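Local coordinates for CDP-4-keto-6-deoxy-D-glucose-3-dehydrase (Yersinia pseudotuberculosis, PDB 3BB8), which probably catalyses the vitamin B6-cofactor-dependent C3 dehydration of CDP-4-keto-6-deoxy-D-glucose in making 3,6-dideoxy sugars for lipopolysaccharide, at residues A[87-98]-A[120-130]. The protein carries 1 engineered substitution. Sequence-based numbering, arbitrary orientation.
Sequences SSANLLALTALT and FPTTVNPTIQN. With PLP (pyridoxal-5'-phosphate), chain C.
Ser87 and Thr122 join hydroxyls beside the cofactor phosphate, where two helices of the aspartate aminotransferase fold run side by side. Their axes approach to 8.4 Å, with N-to-C directions 36° apart. Ser87 OG accepts a hydrogen bond from Thr122 OG1 (2.8 Å) and donates its own to PLP O3P at 2.6 Å. The backbone N of Ser87 reaches that same phosphate oxygen, and Gly86 also binds the cofactor, so the helix presents its N-terminal turn to the anion, which its dipole probably helps to hold. With chi1 at 61°, Thr122 OG1 lies between its own backbone N and carbonyl carbon, in the plane of the Phe120 ring at its edge. One face of that ring covers PLP C4, the other rests on Pro121 CD; Trp247 of the second subunit also meets it. One turn on, Asn90 brings its CB to within 3.4 Å of Thr122 O and its amide near Thr123, whose hydroxyl bonds to Asp191. Pro126 then wedges its ring against the Leu91 backbone, CG standing 3.7 Å from Leu91 CA. Lacking an N-H, this proline sits at the kink of helix 121-129. Leu94 packs CB against Pro126 CB (3.9 Å), and with CG anti to the backbone N it extends CD1 along Thr127 toward Asn130. At the far end Thr95 and the Thr98 methyl border the Asn130 side-chain amide. Leu91 O is gripped from opposite faces of its carbonyl plane, by Thr95 N and by Thr95 OG1, the latter at 2.6 Å.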
loop_
_atom_site.group_PDB
_atom_site.type_symbol
_atom_site.label_atom_id
_atom_site.label_comp_id
_atom_site.label_asym_id
_atom_site.label_seq_id
_atom_site.Cartn_x
_atom_site.Cartn_y
_atom_site.Cartn_z
ATOM N N SER A 87 7.632 -2.808 3.306
ATOM C CA SER A 87 8.133 -2.533 1.958
ATOM C C SER A 87 7.682 -1.128 1.527
ATOM O O SER A 87 8.439 -0.373 0.931
ATOM C CB SER A 87 7.604 -3.571 0.958
ATOM O OG SER A 87 7.972 -4.892 1.320
ATOM N N SER A 88 6.437 -0.775 1.833
ATOM C CA SER A 88 5.953 0.554 1.458
ATOM C C SER A 88 6.719 1.615 2.246
ATOM O O SER A 88 6.996 2.696 1.727
ATOM C CB SER A 88 4.454 0.681 1.731
ATOM O OG SER A 88 3.727 -0.136 0.843
ATOM N N ALA A 89 7.057 1.307 3.496
ATOM C CA ALA A 89 7.804 2.255 4.311
ATOM C C ALA A 89 9.144 2.519 3.632
ATOM O O ALA A 89 9.532 3.679 3.445
ATOM C CB ALA A 89 8.015 1.705 5.724
ATOM N N ASN A 90 9.845 1.449 3.251
ATOM C CA ASN A 90 11.134 1.597 2.569
ATOM C C ASN A 90 10.951 2.425 1.296
ATOM O O ASN A 90 11.771 3.298 0.996
ATOM C CB ASN A 90 11.734 0.232 2.206
ATOM C CG ASN A 90 12.375 -0.472 3.402
ATOM O OD1 ASN A 90 12.653 -1.669 3.361
ATOM N ND2 ASN A 90 12.618 0.271 4.462
ATOM N N LEU A 91 9.883 2.157 0.549
ATOM C CA LEU A 91 9.609 2.894 -0.691
ATOM C C LEU A 91 9.466 4.397 -0.448
ATOM O O LEU A 91 10.059 5.202 -1.166
ATOM C CB LEU A 91 8.331 2.377 -1.356
ATOM C CG LEU A 91 7.935 3.100 -2.651
ATOM C CD1 LEU A 91 9.054 2.980 -3.675
ATOM C CD2 LEU A 91 6.646 2.505 -3.199
ATOM N N LEU A 92 8.689 4.763 0.573
ATOM C CA LEU A 92 8.455 6.169 0.924
ATOM C C LEU A 92 9.724 6.874 1.445
ATOM O O LEU A 92 9.973 8.037 1.127
ATOM C CB LEU A 92 7.334 6.263 1.975
ATOM C CG LEU A 92 5.907 5.966 1.481
ATOM C CD1 LEU A 92 4.943 5.913 2.655
ATOM C CD2 LEU A 92 5.476 7.059 0.499
ATOM N N ALA A 93 10.520 6.160 2.238
ATOM C CA ALA A 93 11.758 6.700 2.800
ATOM C C ALA A 93 12.738 7.125 1.707
ATOM O O ALA A 93 13.246 8.245 1.723
ATOM C CB ALA A 93 12.408 5.661 3.715
ATOM N N LEU A 94 12.988 6.237 0.750
ATOM C CA LEU A 94 13.916 6.519 -0.347
ATOM C C LEU A 94 13.347 7.525 -1.348
ATOM O O LEU A 94 14.067 8.394 -1.835
ATOM C CB LEU A 94 14.270 5.216 -1.074
ATOM C CG LEU A 94 15.434 5.102 -2.065
ATOM C CD1 LEU A 94 15.127 5.843 -3.370
ATOM C CD2 LEU A 94 16.696 5.627 -1.411
ATOM N N THR A 95 12.059 7.409 -1.648
ATOM C CA THR A 95 11.411 8.296 -2.605
ATOM C C THR A 95 11.399 9.737 -2.129
ATOM O O THR A 95 11.667 10.651 -2.899
ATOM C CB THR A 95 9.960 7.856 -2.877
ATOM O OG1 THR A 95 9.969 6.527 -3.408
ATOM C CG2 THR A 95 9.281 8.816 -3.877
ATOM N N ALA A 96 11.092 9.925 -0.854
ATOM C CA ALA A 96 11.043 11.239 -0.244
ATOM C C ALA A 96 12.346 12.014 -0.432
ATOM O O ALA A 96 12.336 13.237 -0.601
ATOM C CB ALA A 96 10.751 11.090 1.212
ATOM N N LEU A 97 13.469 11.308 -0.401
ATOM C CA LEU A 97 14.758 11.961 -0.565
ATOM C C LEU A 97 14.973 12.404 -2.002
ATOM O O LEU A 97 16.036 12.935 -2.329
ATOM C CB LEU A 97 15.888 11.022 -0.147
ATOM C CG LEU A 97 15.916 10.572 1.314
ATOM C CD1 LEU A 97 17.113 9.657 1.561
ATOM C CD2 LEU A 97 15.991 11.788 2.207
ATOM N N THR A 98 13.982 12.177 -2.866
ATOM C CA THR A 98 14.102 12.584 -4.270
ATOM C C THR A 98 13.378 13.912 -4.483
ATOM O O THR A 98 13.405 14.484 -5.577
ATOM C CB THR A 98 13.468 11.564 -5.246
ATOM O OG1 THR A 98 12.042 11.613 -5.110
ATOM C CG2 THR A 98 13.961 10.144 -4.956
ATOM N N PHE A 120 16.797 -8.361 2.190
ATOM C CA PHE A 120 15.432 -8.512 1.721
ATOM C C PHE A 120 15.237 -7.636 0.486
ATOM O O PHE A 120 15.724 -6.505 0.442
ATOM C CB PHE A 120 14.451 -8.105 2.820
ATOM C CG PHE A 120 13.043 -8.516 2.532
ATOM C CD1 PHE A 120 12.674 -9.853 2.624
ATOM C CD2 PHE A 120 12.109 -7.589 2.077
ATOM C CE1 PHE A 120 11.396 -10.267 2.260
ATOM C CE2 PHE A 120 10.832 -7.995 1.709
ATOM C CZ PHE A 120 10.476 -9.337 1.800
ATOM N N PRO A 121 14.539 -8.155 -0.540
ATOM C CA PRO A 121 14.288 -7.420 -1.783
ATOM C C PRO A 121 13.816 -5.965 -1.693
ATOM O O PRO A 121 14.425 -5.089 -2.295
ATOM C CB PRO A 121 13.295 -8.325 -2.536
ATOM C CG PRO A 121 12.767 -9.254 -1.490
ATOM C CD PRO A 121 13.949 -9.499 -0.620
ATOM N N THR A 122 12.765 -5.701 -0.925
ATOM C CA THR A 122 12.243 -4.340 -0.829
ATOM C C THR A 122 13.124 -3.326 -0.076
ATOM O O THR A 122 12.784 -2.142 0.031
ATOM C CB THR A 122 10.814 -4.347 -0.268
ATOM O OG1 THR A 122 10.797 -4.911 1.047
ATOM C CG2 THR A 122 9.917 -5.179 -1.179
ATOM N N THR A 123 14.262 -3.783 0.432
ATOM C CA THR A 123 15.202 -2.874 1.101
ATOM C C THR A 123 15.934 -2.147 -0.024
ATOM O O THR A 123 16.280 -0.971 0.086
ATOM C CB THR A 123 16.257 -3.648 1.927
ATOM O OG1 THR A 123 15.624 -4.237 3.060
ATOM C CG2 THR A 123 17.395 -2.724 2.394
ATOM N N VAL A 124 16.128 -2.869 -1.124
ATOM C CA VAL A 124 16.858 -2.367 -2.286
ATOM C C VAL A 124 15.997 -1.902 -3.463
ATOM O O VAL A 124 16.380 -0.966 -4.175
ATOM C CB VAL A 124 17.855 -3.456 -2.789
ATOM C CG1 VAL A 124 18.586 -2.996 -4.043
ATOM C CG2 VAL A 124 18.871 -3.772 -1.683
ATOM N N ASN A 125 14.842 -2.534 -3.668
ATOM C CA ASN A 125 13.994 -2.170 -4.796
ATOM C C ASN A 125 13.657 -0.683 -4.942
ATOM O O ASN A 125 13.706 -0.146 -6.048
ATOM C CB ASN A 125 12.707 -3.011 -4.780
ATOM C CG ASN A 125 12.983 -4.500 -4.972
ATOM O OD1 ASN A 125 14.132 -4.909 -5.227
ATOM N ND2 ASN A 125 11.938 -5.315 -4.869
ATOM N N PRO A 126 13.320 0.006 -3.836
ATOM C CA PRO A 126 12.989 1.432 -3.954
ATOM C C PRO A 126 14.070 2.204 -4.712
ATOM O O PRO A 126 13.764 3.077 -5.515
ATOM C CB PRO A 126 12.849 1.878 -2.496
ATOM C CG PRO A 126 12.322 0.629 -1.816
ATOM C CD PRO A 126 13.209 -0.447 -2.439
ATOM N N THR A 127 15.332 1.872 -4.453
ATOM C CA THR A 127 16.455 2.520 -5.127
ATOM C C THR A 127 16.324 2.347 -6.629
ATOM O O THR A 127 16.422 3.308 -7.385
ATOM C CB THR A 127 17.804 1.912 -4.679
ATOM O OG1 THR A 127 18.114 2.364 -3.355
ATOM C CG2 THR A 127 18.919 2.312 -5.626
ATOM N N ILE A 128 16.100 1.110 -7.052
ATOM C CA ILE A 128 15.946 0.782 -8.466
ATOM C C ILE A 128 14.664 1.385 -9.061
ATOM O O ILE A 128 14.644 1.842 -10.211
ATOM C CB ILE A 128 15.886 -0.755 -8.664
ATOM C CG1 ILE A 128 17.158 -1.403 -8.113
ATOM C CG2 ILE A 128 15.691 -1.086 -10.129
ATOM C CD1 ILE A 128 17.110 -2.906 -8.038
ATOM N N GLN A 129 13.591 1.365 -8.275
ATOM C CA GLN A 129 12.304 1.874 -8.732
ATOM C C GLN A 129 12.289 3.393 -8.887
ATOM O O GLN A 129 11.372 3.951 -9.474
ATOM C CB GLN A 129 11.205 1.383 -7.792
ATOM C CG GLN A 129 11.108 -0.145 -7.774
ATOM C CD GLN A 129 10.257 -0.683 -6.636
ATOM O OE1 GLN A 129 10.401 -0.262 -5.481
ATOM N NE2 GLN A 129 9.367 -1.628 -6.954
ATOM N N ASN A 130 13.317 4.058 -8.370
ATOM C CA ASN A 130 13.418 5.502 -8.512
ATOM C C ASN A 130 14.491 5.839 -9.537
ATOM O O ASN A 130 14.880 6.987 -9.693
ATOM C CB ASN A 130 13.739 6.166 -7.177
ATOM C CG ASN A 130 12.497 6.436 -6.359
ATOM O OD1 ASN A 130 12.131 5.655 -5.475
ATOM N ND2 ASN A 130 11.816 7.539 -6.673
HETATM N N1 PLP C . 12.937 -5.368 4.960
HETATM C C2 PLP C . 13.191 -6.464 5.769
HETATM C C2A PLP C . 14.631 -6.705 6.200
HETATM C C3 PLP C . 12.118 -7.315 6.168
HETATM O O3 PLP C . 12.321 -8.396 6.951
HETATM C C4 PLP C . 10.756 -7.027 5.729
HETATM C C4A PLP C . 9.610 -7.977 6.222
HETATM C C5 PLP C . 10.561 -5.885 4.884
HETATM C C6 PLP C . 11.701 -5.068 4.520
HETATM C C5A PLP C . 9.265 -5.398 4.313
HETATM O O4P PLP C . 8.193 -5.584 5.124
HETATM P P PLP C . 6.744 -6.094 4.651
HETATM O O1P PLP C . 5.787 -5.679 5.751
HETATM O O2P PLP C . 6.879 -7.724 4.554
HETATM O O3P PLP C . 6.391 -5.489 3.288
#